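Local coordinates for DNA double-strand break repair nuclease NurA (PDB 2YGK), which processes DNA ends at double-strand breaks as a manganese-dependent nuclease, probably acting with the HerA helicase to resect the 5' strand, at residues Ile68-Ala73 / Asp103-Ile108; Met112-Leu117 / Met179-Phe184; Ser118-Asp123 / Ser187-Glu192. All blocks are in the same frame, centred on the assembly; numbering follows the deposited sequence. Where two conformers were deposited one is given.

Contact 1 of 3, residues Ile68-Ala73 / Asp103-Ile108; sequences IGIVYA and DAQERI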
ATOM      1  N   ILE A  68     -19.552  -4.014  -5.440  1.00 65.35           N
ATOM      2  CA  ILE A  68     -19.996  -5.185  -4.673  1.00 63.93           C
ATOM      3  C   ILE A  68     -19.150  -5.421  -3.405  1.00 61.73           C
ATOM      4  O   ILE A  68     -19.584  -6.100  -2.484  1.00 61.09           O
ATOM      5  CB  ILE A  68     -20.000  -6.453  -5.548  1.00 63.74           C
ATOM      6  CG1 ILE A  68     -20.955  -7.515  -5.008  1.00 65.24           C
ATOM      7  CG2 ILE A  68     -18.600  -7.053  -5.674  1.00 62.14           C
ATOM      8  CD1 ILE A  68     -22.413  -7.217  -5.222  1.00 68.84           C
ATOM      9  N   GLY A  69     -17.943  -4.849  -3.377  1.00 59.76           N
ATOM     10  CA  GLY A  69     -17.059  -4.878  -2.229  1.00 57.53           C
ATOM     11  C   GLY A  69     -15.640  -5.060  -2.725  1.00 55.42           C
ATOM     12  O   GLY A  69     -15.361  -4.750  -3.870  1.00 54.59           O
ATOM     13  N   ILE A  70     -14.768  -5.604  -1.866  1.00 53.44           N
ATOM     14  CA  ILE A  70     -13.388  -5.902  -2.211  1.00 51.28           C
ATOM     15  C   ILE A  70     -13.298  -7.311  -2.761  1.00 50.10           C
ATOM     16  O   ILE A  70     -13.348  -8.287  -2.009  1.00 49.81           O
ATOM     17  CB  ILE A  70     -12.442  -5.810  -0.998  1.00 50.59           C
ATOM     18  CG1 ILE A  70     -12.714  -4.556  -0.167  1.00 52.22           C
ATOM     19  CG2 ILE A  70     -10.988  -5.833  -1.471  1.00 48.08           C
ATOM     20  CD1 ILE A  70     -12.663  -3.295  -0.982  1.00 53.98           C
ATOM     21  N   VAL A  71     -13.143  -7.422  -4.072  1.00 50.04           N
ATOM     22  CA  VAL A  71     -13.053  -8.718  -4.720  1.00 49.61           C
ATOM     23  C   VAL A  71     -11.624  -9.202  -4.640  1.00 48.39           C
ATOM     24  O   VAL A  71     -10.758  -8.571  -5.203  1.00 48.33           O
ATOM     25  CB  VAL A  71     -13.445  -8.640  -6.195  1.00 50.82           C
ATOM     26  CG1 VAL A  71     -13.261 -10.007  -6.873  1.00 49.21           C
ATOM     27  CG2 VAL A  71     -14.909  -8.139  -6.344  1.00 52.84           C
ATOM     28  N   TYR A  72     -11.387 -10.321  -3.953  1.00 47.50           N
ATOM     29  CA  TYR A  72     -10.034 -10.795  -3.726  1.00 46.28           C
ATOM     30  C   TYR A  72      -9.804 -12.223  -4.172  1.00 45.15           C
ATOM     31  O   TYR A  72     -10.722 -13.005  -4.366  1.00 46.37           O
ATOM     32  CB  TYR A  72      -9.688 -10.720  -2.252  1.00 46.08           C
ATOM     33  CG  TYR A  72     -10.440 -11.732  -1.434  1.00 48.84           C
ATOM     34  CD1 TYR A  72     -11.691 -11.434  -0.895  1.00 52.54           C
ATOM     35  CD2 TYR A  72      -9.927 -12.995  -1.232  1.00 48.61           C
ATOM     36  CE1 TYR A  72     -12.387 -12.368  -0.142  1.00 54.43           C
ATOM     37  CE2 TYR A  72     -10.605 -13.927  -0.490  1.00 51.81           C
ATOM     38  CZ  TYR A  72     -11.843 -13.614   0.060  1.00 55.27           C
ATOM     39  OH  TYR A  72     -12.521 -14.572   0.809  1.00 57.52           O
ATOM     40  N   ALA A  73      -8.533 -12.555  -4.263  1.00 42.90           N
ATOM     41  CA  ALA A  73      -8.105 -13.870  -4.629  1.00 41.55           C
ATOM     42  C   ALA A  73      -6.792 -14.102  -3.930  1.00 39.81           C
ATOM     43  O   ALA A  73      -5.896 -13.278  -3.995  1.00 38.93           O
ATOM     44  CB  ALA A  73      -7.943 -13.953  -6.120  1.00 41.50           C
ATOM     45  N   ASP A 103      -9.150  -2.294   6.692  1.00 78.84           N
ATOM     46  CA  ASP A 103      -8.124  -3.335   6.846  1.00 75.62           C
ATOM     47  C   ASP A 103      -8.290  -4.486   5.843  1.00 71.70           C
ATOM     48  O   ASP A 103      -7.665  -5.526   5.977  1.00 70.22           O
ATOM     49  CB  ASP A 103      -8.112  -3.831   8.293  1.00 76.80           C
ATOM     50  CG  ASP A 103      -7.986  -2.692   9.288  1.00 79.99           C
ATOM     51  OD1 ASP A 103      -7.052  -1.872   9.126  1.00 80.57           O
ATOM     52  OD2 ASP A 103      -8.823  -2.606  10.221  1.00 84.52           O
ATOM     53  N   ALA A 104      -9.090  -4.261   4.808  1.00 69.59           N
ATOM     54  CA  ALA A 104      -9.360  -5.257   3.774  1.00 66.63           C
ATOM     55  C   ALA A 104      -8.097  -5.775   3.068  1.00 63.34           C
ATOM     56  O   ALA A 104      -7.937  -6.989   2.880  1.00 62.09           O
ATOM     57  CB  ALA A 104     -10.331  -4.692   2.758  1.00 67.54           C
ATOM     58  N   GLN A 105      -7.192  -4.877   2.691  1.00 60.71           N
ATOM     59  CA  GLN A 105      -5.917  -5.331   2.109  1.00 57.79           C
ATOM     60  C   GLN A 105      -5.087  -6.164   3.090  1.00 55.35           C
ATOM     61  O   GLN A 105      -4.373  -7.067   2.695  1.00 53.99           O
ATOM     62  CB  GLN A 105      -5.078  -4.151   1.591  1.00 57.98           C
ATOM     63  CG  GLN A 105      -5.755  -3.373   0.447  1.00 58.01           C
ATOM     64  CD  GLN A 105      -5.888  -4.190  -0.815  1.00 55.10           C
ATOM     65  OE1 GLN A 105      -5.049  -5.046  -1.114  1.00 55.04           O
ATOM     66  NE2 GLN A 105      -6.929  -3.932  -1.562  1.00 50.42           N
ATOM     67  N   GLU A 106      -5.183  -5.845   4.368  1.00 54.90           N
ATOM     68  CA  GLU A 106      -4.414  -6.545   5.368  1.00 53.57           C
ATOM     69  C   GLU A 106      -5.049  -7.931   5.642  1.00 51.72           C
ATOM     70  O   GLU A 106      -4.344  -8.962   5.691  1.00 50.10           O
ATOM     71  CB  GLU A 106      -4.316  -5.693   6.636  1.00 55.53           C
ATOM     72  CG  GLU A 106      -3.043  -5.984   7.405  1.00 58.43           C
ATOM     73  CD  GLU A 106      -3.109  -5.632   8.873  1.00 63.02           C
ATOM     74  OE1 GLU A 106      -3.856  -4.692   9.239  1.00 64.90           O
ATOM     75  OE2 GLU A 106      -2.382  -6.313   9.651  1.00 66.32           O
ATOM     76  N   ARG A 107      -6.379  -7.971   5.763  1.00 50.07           N
ATOM     77  CA  ARG A 107      -7.032  -9.255   5.910  1.00 48.77           C
ATOM     78  C   ARG A 107      -6.703 -10.161   4.732  1.00 45.81           C
ATOM     79  O   ARG A 107      -6.517 -11.359   4.919  1.00 45.54           O
ATOM     80  CB  ARG A 107      -8.555  -9.141   6.055  1.00 50.46           C
ATOM     81  CG  ARG A 107      -8.987  -8.133   7.086  1.00 53.57           C
ATOM     82  CD  ARG A 107     -10.369  -8.364   7.636  1.00 56.85           C
ATOM     83  NE  ARG A 107     -11.438  -8.201   6.657  1.00 59.12           N
ATOM     84  CZ  ARG A 107     -11.831  -7.043   6.164  1.00 60.14           C
ATOM     85  NH1 ARG A 107     -11.223  -5.915   6.536  1.00 62.92           N
ATOM     86  NH2 ARG A 107     -12.818  -7.028   5.279  1.00 59.98           N
ATOM     87  N   ILE A 108      -6.667  -9.612   3.517  1.00 43.45           N
ATOM     88  CA  ILE A 108      -6.425 -10.446   2.360  1.00 40.94           C
ATOM     89  C   ILE A 108      -5.043 -11.069   2.527  1.00 39.41           C
ATOM     90  O   ILE A 108      -4.875 -12.276   2.328  1.00 37.24           O
ATOM     91  CB  ILE A 108      -6.462  -9.689   1.036  1.00 40.59           C
ATOM     92  CG1 ILE A 108      -7.896  -9.290   0.675  1.00 41.67           C
ATOM     93  CG2 ILE A 108      -5.901 -10.550  -0.091  1.00 38.13           C
ATOM     94  CD1 ILE A 108      -7.969  -8.096  -0.289  1.00 40.84           C
TER
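I108 meets I70 and Y72 where helix 104-123 begins to pass over strand 70-82. I108 CD1 lies 3.7 Å from Y72 CB and 4.0 Å from I70 CG2, so this one methyl touches both strand residues. I108 CG1 comes 3.7 Å from the same Y72 CB. One helical turn earlier, A104 CB rests 3.8 Å from I70 CG1. Y72 CG stands between its own backbone N and carbonyl carbon (chi1 70°), and the ring leads away from the helix. The CB end does most of the touching. F98 of strand 85-98 stacks on that ring and also makes a cation-pi contact with R107. The short axes of strand and helix pass 9.9 Å apart at 19°. At the start of the strand segment, I68 O bonds to Y214 OH of the second subunit. An alanine in place of I108 would probably open a gap beside Y72 CB and I70 CG2, since the CG1 and CD1 that fill it would be lost. Between the two segments the contact is apolar and largely buried, so it rests on side-chain shape; a polar tie of the helix to the sheet, Q105 NE2 to G63 O, lies beside it.

Contact 2 of 3, residues Met112-Leu117 / Met179-Phe184; sequences MEALEL and MLLNQF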
HETATM    1  N   MSE A 112      -3.805 -14.937   3.001  1.00 40.77           N
HETATM    2  CA  MSE A 112      -2.790 -15.567   2.170  1.00 39.75           C
HETATM    3  C   MSE A 112      -1.736 -16.241   3.060  1.00 40.05           C
HETATM    4  O   MSE A 112      -1.411 -17.396   2.850  1.00 39.59           O
HETATM    5  CB  MSE A 112      -2.175 -14.545   1.221  1.00 38.64           C
HETATM    6  CG  MSE A 112      -1.058 -15.084   0.310  1.00 38.87           C
HETATM    7 SE   MSE A 112       0.045 -13.602  -0.415  1.00 39.69          SE
HETATM    8  CE  MSE A 112       0.521 -12.859   1.347  1.00 35.56           C
ATOM      9  N   GLU A 113      -1.236 -15.532   4.069  1.00 41.01           N
ATOM     10  CA  GLU A 113      -0.243 -16.083   4.971  1.00 42.52           C
ATOM     11  C   GLU A 113      -0.761 -17.377   5.654  1.00 42.46           C
ATOM     12  O   GLU A 113      -0.075 -18.390   5.696  1.00 42.28           O
ATOM     13  CB  GLU A 113       0.230 -14.983   5.946  1.00 44.46           C
ATOM     14  CG  GLU A 113       1.480 -14.115   5.351  1.00 51.26           C
ATOM     15  CD  GLU A 113       1.317 -12.537   5.371  1.00 59.65           C
ATOM     16  OE1 GLU A 113       0.446 -12.012   6.119  1.00 65.74           O
ATOM     17  OE2 GLU A 113       2.088 -11.831   4.640  1.00 62.13           O
ATOM     18  N   ALA A 114      -2.010 -17.363   6.099  1.00 42.39           N
ATOM     19  CA  ALA A 114      -2.674 -18.558   6.592  1.00 42.55           C
ATOM     20  C   ALA A 114      -2.517 -19.784   5.683  1.00 41.60           C
ATOM     21  O   ALA A 114      -2.224 -20.872   6.179  1.00 44.01           O
ATOM     22  CB  ALA A 114      -4.126 -18.268   6.820  1.00 43.23           C
ATOM     23  N   LEU A 115      -2.691 -19.629   4.376  1.00 39.46           N
ATOM     24  CA  LEU A 115      -2.657 -20.771   3.463  1.00 39.04           C
ATOM     25  C   LEU A 115      -1.232 -21.277   3.280  1.00 38.64           C
ATOM     26  O   LEU A 115      -0.997 -22.499   3.191  1.00 40.37           O
ATOM     27  CB  LEU A 115      -3.255 -20.426   2.103  1.00 38.38           C
ATOM     28  CG  LEU A 115      -4.756 -20.109   2.070  1.00 40.36           C
ATOM     29  CD1 LEU A 115      -5.151 -19.681   0.648  1.00 41.94           C
ATOM     30  CD2 LEU A 115      -5.603 -21.273   2.528  1.00 39.89           C
ATOM     31  N   GLU A 116      -0.279 -20.347   3.210  1.00 37.10           N
ATOM     32  CA  GLU A 116       1.129 -20.708   3.174  1.00 35.88           C
ATOM     33  C   GLU A 116       1.446 -21.567   4.383  1.00 36.17           C
ATOM     34  O   GLU A 116       1.868 -22.710   4.248  1.00 36.02           O
ATOM     35  CB  GLU A 116       2.031 -19.467   3.195  1.00 34.64           C
ATOM     36  CG  GLU A 116       2.050 -18.721   1.915  1.00 36.52           C
ATOM     37  CD  GLU A 116       2.762 -17.372   1.971  1.00 36.86           C
ATOM     38  OE1 GLU A 116       3.932 -17.300   2.308  1.00 39.41           O
ATOM     39  OE2 GLU A 116       2.149 -16.367   1.625  1.00 39.92           O
ATOM     40  N   LEU A 117       1.233 -21.008   5.571  1.00 36.34           N
ATOM     41  CA  LEU A 117       1.620 -21.693   6.792  1.00 37.28           C
ATOM     42  C   LEU A 117       0.872 -23.001   6.911  1.00 39.91           C
ATOM     43  O   LEU A 117       1.460 -23.986   7.332  1.00 41.03           O
ATOM     44  CB  LEU A 117       1.355 -20.851   8.025  1.00 37.59           C
ATOM     45  CG  LEU A 117       2.055 -19.483   8.140  1.00 35.24           C
ATOM     46  CD1 LEU A 117       1.373 -18.789   9.322  1.00 32.12           C
ATOM     47  CD2 LEU A 117       3.643 -19.546   8.273  1.00 28.03           C
HETATM   48  N   MSE A 179      -4.641 -12.662  12.516  0.50 55.64           N
HETATM   49  CA  MSE A 179      -3.323 -12.496  13.104  0.50 55.69           C
HETATM   50  C   MSE A 179      -3.035 -13.630  14.082  0.50 56.83           C
HETATM   51  O   MSE A 179      -1.984 -14.272  14.009  0.50 56.14           O
HETATM   52  CB  MSE A 179      -3.229 -11.152  13.819  0.50 57.19           C
HETATM   53  CG  MSE A 179      -3.140  -9.987  12.870  0.50 56.89           C
HETATM   54 SE   MSE A 179      -3.054  -8.291  13.779  0.50 62.61          SE
HETATM   55  CE  MSE A 179      -1.262  -8.477  14.550  0.50 60.11           C
ATOM     56  N   LEU A 180      -3.978 -13.881  14.986  1.00 58.89           N
ATOM     57  CA  LEU A 180      -3.853 -14.986  15.939  1.00 60.09           C
ATOM     58  C   LEU A 180      -3.622 -16.324  15.237  1.00 58.18           C
ATOM     59  O   LEU A 180      -2.684 -17.051  15.568  1.00 57.66           O
ATOM     60  CB  LEU A 180      -5.089 -15.092  16.834  1.00 62.82           C
ATOM     61  CG  LEU A 180      -4.962 -14.585  18.273  1.00 65.99           C
ATOM     62  CD1 LEU A 180      -6.223 -14.937  19.051  1.00 69.04           C
ATOM     63  CD2 LEU A 180      -3.741 -15.167  18.991  1.00 66.44           C
ATOM     64  N   LEU A 181      -4.463 -16.625  14.251  1.00 56.51           N
ATOM     65  CA  LEU A 181      -4.323 -17.861  13.470  1.00 54.94           C
ATOM     66  C   LEU A 181      -2.895 -18.061  12.950  1.00 52.63           C
ATOM     67  O   LEU A 181      -2.302 -19.136  13.093  1.00 52.43           O
ATOM     68  CB  LEU A 181      -5.302 -17.875  12.289  1.00 53.68           C
ATOM     69  CG  LEU A 181      -5.331 -19.199  11.520  1.00 52.57           C
ATOM     70  CD1 LEU A 181      -5.547 -20.374  12.479  1.00 54.26           C
ATOM     71  CD2 LEU A 181      -6.369 -19.193  10.416  1.00 50.85           C
ATOM     72  N   ASN A 182      -2.340 -17.025  12.344  1.00 50.54           N
ATOM     73  CA  ASN A 182      -0.960 -17.117  11.894  1.00 48.90           C
ATOM     74  C   ASN A 182       0.028 -17.431  13.035  1.00 49.85           C
ATOM     75  O   ASN A 182       0.898 -18.287  12.883  1.00 49.60           O
ATOM     76  CB  ASN A 182      -0.566 -15.848  11.187  1.00 47.35           C
ATOM     77  CG  ASN A 182      -1.388 -15.602   9.964  1.00 46.24           C
ATOM     78  OD1 ASN A 182      -2.029 -16.504   9.454  1.00 46.17           O
ATOM     79  ND2 ASN A 182      -1.364 -14.379   9.473  1.00 45.08           N
ATOM     80  N   GLN A 183      -0.120 -16.772  14.179  1.00 51.40           N
ATOM     81  CA  GLN A 183       0.776 -17.013  15.320  1.00 52.66           C
ATOM     82  C   GLN A 183       0.685 -18.463  15.801  1.00 53.55           C
ATOM     83  O   GLN A 183       1.697 -19.088  16.109  1.00 54.14           O
ATOM     84  CB  GLN A 183       0.497 -16.038  16.476  1.00 54.73           C
ATOM     85  CG  GLN A 183       0.959 -14.602  16.197  1.00 54.67           C
ATOM     86  CD  GLN A 183       0.720 -13.609  17.343  1.00 59.43           C
ATOM     87  OE1 GLN A 183      -0.003 -13.880  18.311  1.00 62.62           O
ATOM     88  NE2 GLN A 183       1.337 -12.441  17.224  1.00 60.50           N
ATOM     89  N   PHE A 184      -0.524 -18.997  15.817  1.00 54.48           N
ATOM     90  CA  PHE A 184      -0.778 -20.367  16.216  1.00 56.05           C
ATOM     91  C   PHE A 184      -0.229 -21.326  15.180  1.00 54.44           C
ATOM     92  O   PHE A 184       0.384 -22.338  15.532  1.00 56.30           O
ATOM     93  CB  PHE A 184      -2.275 -20.572  16.416  1.00 57.97           C
ATOM     94  CG  PHE A 184      -2.684 -22.003  16.654  1.00 61.92           C
ATOM     95  CD1 PHE A 184      -2.474 -22.615  17.889  1.00 65.89           C
ATOM     96  CD2 PHE A 184      -3.316 -22.732  15.651  1.00 63.56           C
ATOM     97  CE1 PHE A 184      -2.873 -23.931  18.107  1.00 68.95           C
ATOM     98  CE2 PHE A 184      -3.729 -24.051  15.870  1.00 66.16           C
ATOM     99  CZ  PHE A 184      -3.507 -24.648  17.098  1.00 68.75           C
TER
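A114 and N182 have the nearest CA atoms, 5.8 Å apart, between two helical segments whose axes pass at 9.4 Å and run nearly parallel, at 19°. N182 carries much of the contact. Its CG is anti to the carbonyl carbon (chi1 -62°), and the carboxamide reaches over to the backbone around A114. N182 OD1 lies 3.5 Å from A114 N, but the angle is poor and the two are not hydrogen-bonded. The same oxygen also packs against A114 CA and CB. The other branch of the amide goes to the preceding residue: N182 ND2 lies 3.9 Å from E113 CB. The amide thus rests against the first helix by van der Waals contact, with its two ends on neighbouring residues.

L117 closes the contact one turn further on. Its CD1 sits 3.6 Å from N182 O and 4.0 Å from N182 CB, so the leucine methyl packs on both backbone and side chain of the asparagine. Beside A114, L181 CD2 approaches A114 CB at 4.3 Å. L162 of helix 162-166 touches both A114 and L181.

The helix segment 112-117 also faces the sheet, where E116 touches D58. The E113 side chain is about 7 Å from the bound manganese, which is held by D58 and D133. Helix 104-123 therefore has the metal-bearing sheet on one side and helix 171-193 on another. A sheet that bears metal-binding carboxylates and is packed with helices agrees with the RNase H-like clan to which the NurA domain belongs.

Contact 3 of 3, residues Ser118-Asp123 / Ser187-Glu192; sequences SLALRD and SKIIEE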
ATOM      1  N   SER A 118      -0.395 -23.067   6.512  1.00 41.03           N
ATOM      2  CA  SER A 118      -1.019 -24.387   6.583  1.00 44.12           C
ATOM      3  C   SER A 118      -0.456 -25.396   5.564  1.00 44.21           C
ATOM      4  O   SER A 118      -0.485 -26.570   5.815  1.00 46.28           O
ATOM      5  CB  SER A 118      -2.541 -24.307   6.525  1.00 45.35           C
ATOM      6  OG  SER A 118      -2.962 -24.186   5.200  1.00 48.96           O
ATOM      7  N   LEU A 119       0.079 -24.962   4.436  1.00 43.78           N
ATOM      8  CA  LEU A 119       0.739 -25.901   3.517  1.00 44.49           C
ATOM      9  C   LEU A 119       2.099 -26.332   4.078  1.00 45.21           C
ATOM     10  O   LEU A 119       2.592 -27.433   3.801  1.00 46.01           O
ATOM     11  CB  LEU A 119       0.914 -25.291   2.119  1.00 43.16           C
ATOM     12  CG  LEU A 119      -0.361 -25.096   1.297  1.00 44.51           C
ATOM     13  CD1 LEU A 119      -0.121 -24.389  -0.016  1.00 44.58           C
ATOM     14  CD2 LEU A 119      -0.945 -26.438   1.016  1.00 49.27           C
ATOM     15  N   ALA A 120       2.714 -25.483   4.877  1.00 45.54           N
ATOM     16  CA  ALA A 120       3.950 -25.887   5.539  1.00 46.66           C
ATOM     17  C   ALA A 120       3.657 -27.077   6.470  1.00 49.77           C
ATOM     18  O   ALA A 120       4.484 -27.987   6.624  1.00 51.55           O
ATOM     19  CB  ALA A 120       4.554 -24.715   6.307  1.00 45.40           C
ATOM     20  N   LEU A 121       2.485 -27.097   7.089  1.00 51.87           N
ATOM     21  CA  LEU A 121       2.116 -28.234   7.912  1.00 54.86           C
ATOM     22  C   LEU A 121       1.680 -29.386   7.047  1.00 57.22           C
ATOM     23  O   LEU A 121       1.994 -30.533   7.345  1.00 60.35           O
ATOM     24  CB  LEU A 121       1.002 -27.895   8.871  1.00 55.57           C
ATOM     25  CG  LEU A 121       1.436 -26.977   9.995  1.00 54.97           C
ATOM     26  CD1 LEU A 121       0.188 -26.328  10.574  1.00 57.69           C
ATOM     27  CD2 LEU A 121       2.226 -27.713  11.091  1.00 54.62           C
ATOM     28  N   ARG A 122       0.959 -29.114   5.978  1.00 57.51           N
ATOM     29  CA  ARG A 122       0.598 -30.198   5.099  1.00 59.95           C
ATOM     30  C   ARG A 122       1.839 -30.949   4.587  1.00 59.66           C
ATOM     31  O   ARG A 122       1.976 -32.122   4.834  1.00 61.57           O
ATOM     32  CB  ARG A 122      -0.263 -29.717   3.936  1.00 59.91           C
ATOM     33  CG  ARG A 122      -1.009 -30.843   3.243  1.00 64.98           C
ATOM     34  CD  ARG A 122      -2.035 -30.323   2.253  1.00 70.74           C
ATOM     35  NE  ARG A 122      -2.166 -31.235   1.120  1.00 77.95           N
ATOM     36  CZ  ARG A 122      -2.829 -30.976  -0.008  1.00 82.98           C
ATOM     37  NH1 ARG A 122      -3.452 -29.807  -0.189  1.00 83.38           N
ATOM     38  NH2 ARG A 122      -2.853 -31.900  -0.970  1.00 86.05           N
ATOM     39  N   ASP A 123       2.745 -30.278   3.893  1.00 57.69           N
ATOM     40  CA  ASP A 123       3.745 -30.991   3.105  1.00 57.69           C
ATOM     41  C   ASP A 123       5.133 -30.855   3.653  1.00 56.08           C
ATOM     42  O   ASP A 123       6.074 -31.344   3.042  1.00 55.47           O
ATOM     43  CB  ASP A 123       3.753 -30.497   1.648  1.00 57.18           C
ATOM     44  CG  ASP A 123       2.373 -30.566   0.984  1.00 59.39           C
ATOM     45  OD1 ASP A 123       1.696 -31.624   1.050  1.00 64.94           O
ATOM     46  OD2 ASP A 123       1.977 -29.562   0.371  1.00 57.42           O
ATOM     47  N   SER A 187       3.497 -21.417  15.330  1.00 52.93           N
ATOM     48  CA  SER A 187       3.857 -22.167  16.534  1.00 56.53           C
ATOM     49  C   SER A 187       3.835 -23.673  16.348  1.00 57.31           C
ATOM     50  O   SER A 187       4.653 -24.367  16.935  1.00 58.38           O
ATOM     51  CB  SER A 187       2.942 -21.802  17.699  1.00 59.00           C
ATOM     52  OG  SER A 187       3.167 -20.456  18.044  1.00 60.75           O
ATOM     53  N   LYS A 188       2.900 -24.172  15.545  1.00 57.12           N
ATOM     54  CA  LYS A 188       2.843 -25.593  15.256  1.00 58.51           C
ATOM     55  C   LYS A 188       4.031 -25.998  14.393  1.00 56.10           C
ATOM     56  O   LYS A 188       4.641 -27.035  14.615  1.00 56.59           O
ATOM     57  CB  LYS A 188       1.522 -25.970  14.588  1.00 58.97           C
ATOM     58  CG  LYS A 188       0.315 -25.714  15.514  1.00 65.72           C
ATOM     59  CD  LYS A 188      -0.598 -26.950  15.705  1.00 73.47           C
ATOM     60  CE  LYS A 188       0.086 -28.093  16.489  1.00 78.16           C
ATOM     61  NZ  LYS A 188      -0.060 -27.981  17.976  1.00 82.52           N
ATOM     62  N   ILE A 189       4.364 -25.151  13.422  1.00 53.35           N
ATOM     63  CA  ILE A 189       5.460 -25.418  12.502  1.00 51.08           C
ATOM     64  C   ILE A 189       6.799 -25.535  13.256  1.00 51.62           C
ATOM     65  O   ILE A 189       7.549 -26.464  13.050  1.00 50.35           O
ATOM     66  CB  ILE A 189       5.514 -24.358  11.418  1.00 48.01           C
ATOM     67  CG1 ILE A 189       4.264 -24.456  10.540  1.00 47.54           C
ATOM     68  CG2 ILE A 189       6.740 -24.533  10.558  1.00 45.92           C
ATOM     69  CD1 ILE A 189       4.011 -23.206   9.648  1.00 43.22           C
ATOM     70  N   ILE A 190       7.036 -24.596  14.153  1.00 53.01           N
ATOM     71  CA  ILE A 190       8.221 -24.567  14.972  1.00 55.07           C
ATOM     72  C   ILE A 190       8.333 -25.809  15.808  1.00 58.62           C
ATOM     73  O   ILE A 190       9.393 -26.408  15.884  1.00 59.17           O
ATOM     74  CB  ILE A 190       8.238 -23.374  15.936  1.00 55.68           C
ATOM     75  CG1 ILE A 190       8.215 -22.054  15.166  1.00 53.90           C
ATOM     76  CG2 ILE A 190       9.497 -23.412  16.803  1.00 56.80           C
ATOM     77  CD1 ILE A 190       9.351 -21.914  14.167  1.00 51.91           C
ATOM     78  N   GLU A 191       7.257 -26.223  16.433  1.00 62.35           N
ATOM     79  CA  GLU A 191       7.362 -27.417  17.273  1.00 67.03           C
ATOM     80  C   GLU A 191       7.481 -28.738  16.495  1.00 66.99           C
ATOM     81  O   GLU A 191       8.105 -29.659  16.978  1.00 69.33           O
ATOM     82  CB  GLU A 191       6.253 -27.483  18.323  1.00 70.18           C
ATOM     83  CG  GLU A 191       4.874 -27.740  17.779  1.00 73.56           C
ATOM     84  CD  GLU A 191       3.852 -27.934  18.882  1.00 80.54           C
ATOM     85  OE1 GLU A 191       4.190 -28.603  19.891  1.00 86.13           O
ATOM     86  OE2 GLU A 191       2.722 -27.416  18.732  1.00 82.23           O
ATOM     87  N   GLU A 192       6.915 -28.826  15.301  1.00 65.38           N
ATOM     88  CA  GLU A 192       7.003 -30.047  14.516  1.00 65.64           C
ATOM     89  C   GLU A 192       8.325 -30.076  13.717  1.00 63.80           C
ATOM     90  O   GLU A 192       8.884 -31.155  13.422  1.00 65.19           O
ATOM     91  CB  GLU A 192       5.770 -30.166  13.592  1.00 65.41           C
ATOM     92  CG  GLU A 192       5.894 -31.210  12.462  1.00 66.39           C
ATOM     93  CD  GLU A 192       4.566 -31.537  11.752  1.00 68.11           C
ATOM     94  OE1 GLU A 192       3.509 -30.920  12.060  1.00 69.01           O
ATOM     95  OE2 GLU A 192       4.587 -32.447  10.887  1.00 69.01           O
TER
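L121 and I189 pair up near the C-terminal ends of helices 104-123 and 171-193, two neighbouring helices of the NurA domain. The segment axes come within 9.7 Å at an angle of 30°. The nearest CA atoms are those of L121 and I189, 6.3 Å apart.

The two side chains cross obliquely. L121 CG lies 3.8 Å from I189 CG1, and L121 CD2 is 3.9 Å from that same carbon. I189 CG1 is anti to the carbonyl carbon (chi1 -66°), a placement that sets it against the leucine. From CG1, I189 CD1 turns away from the leucine to A120 CB at 3.7 Å. The isoleucine thus touches two successive residues of the first helix.

L121 CD2 has several neighbours. Besides I189 it meets K188 CB at 4.0 Å and E192 OE1 at 3.6 Å. E192 CG is anti to the backbone N (chi1 165°), and the extended chain beyond it carries OE1 to the methyl. This is a van der Waals contact of a carboxylate oxygen at the border of the apolar patch.

K188 touches with its CB, and its chain then bends away. K188 NZ forms a salt bridge with E191 OE2 at 2.9 Å, from above the carboxylate plane. E247 OE1 lies close to E191 OE2, and this lysine charge probably eases the repulsion between them.

On the sheet side, D123 OD2 bonds to S78 OG and S90 OG, while OD1 makes a salt bridge to K126. The last residue of helix 104-123 is thereby tied to strands 70-82 and 85-98. Helix 104-123 lies on the sheet and helix 171-193 packs behind it, consistent with a sheet flanked by helices in the RNase H-like clan.

Overall arrangement
The three contacts follow helix 104-123 from its first turn to its last. Contact 1 sets its start on strand 70-82. Contacts 2 and 3 pair its middle and end with helix 171-193. The centres of contacts 1 and 2 lie about 16 Å apart. Those of contacts 2 and 3 are about 10 Å apart, and those of contacts 1 and 3 about 26 Å. Contact 1 closes before the others open, whereas contacts 2 and 3 alternate along the chain. These two touch directly, L117 O lying 3.5 Å from I189 CD1. One helix thus links the nine-stranded mixed sheet, which carries the manganese ligands D58 and D133, to the second helix behind it.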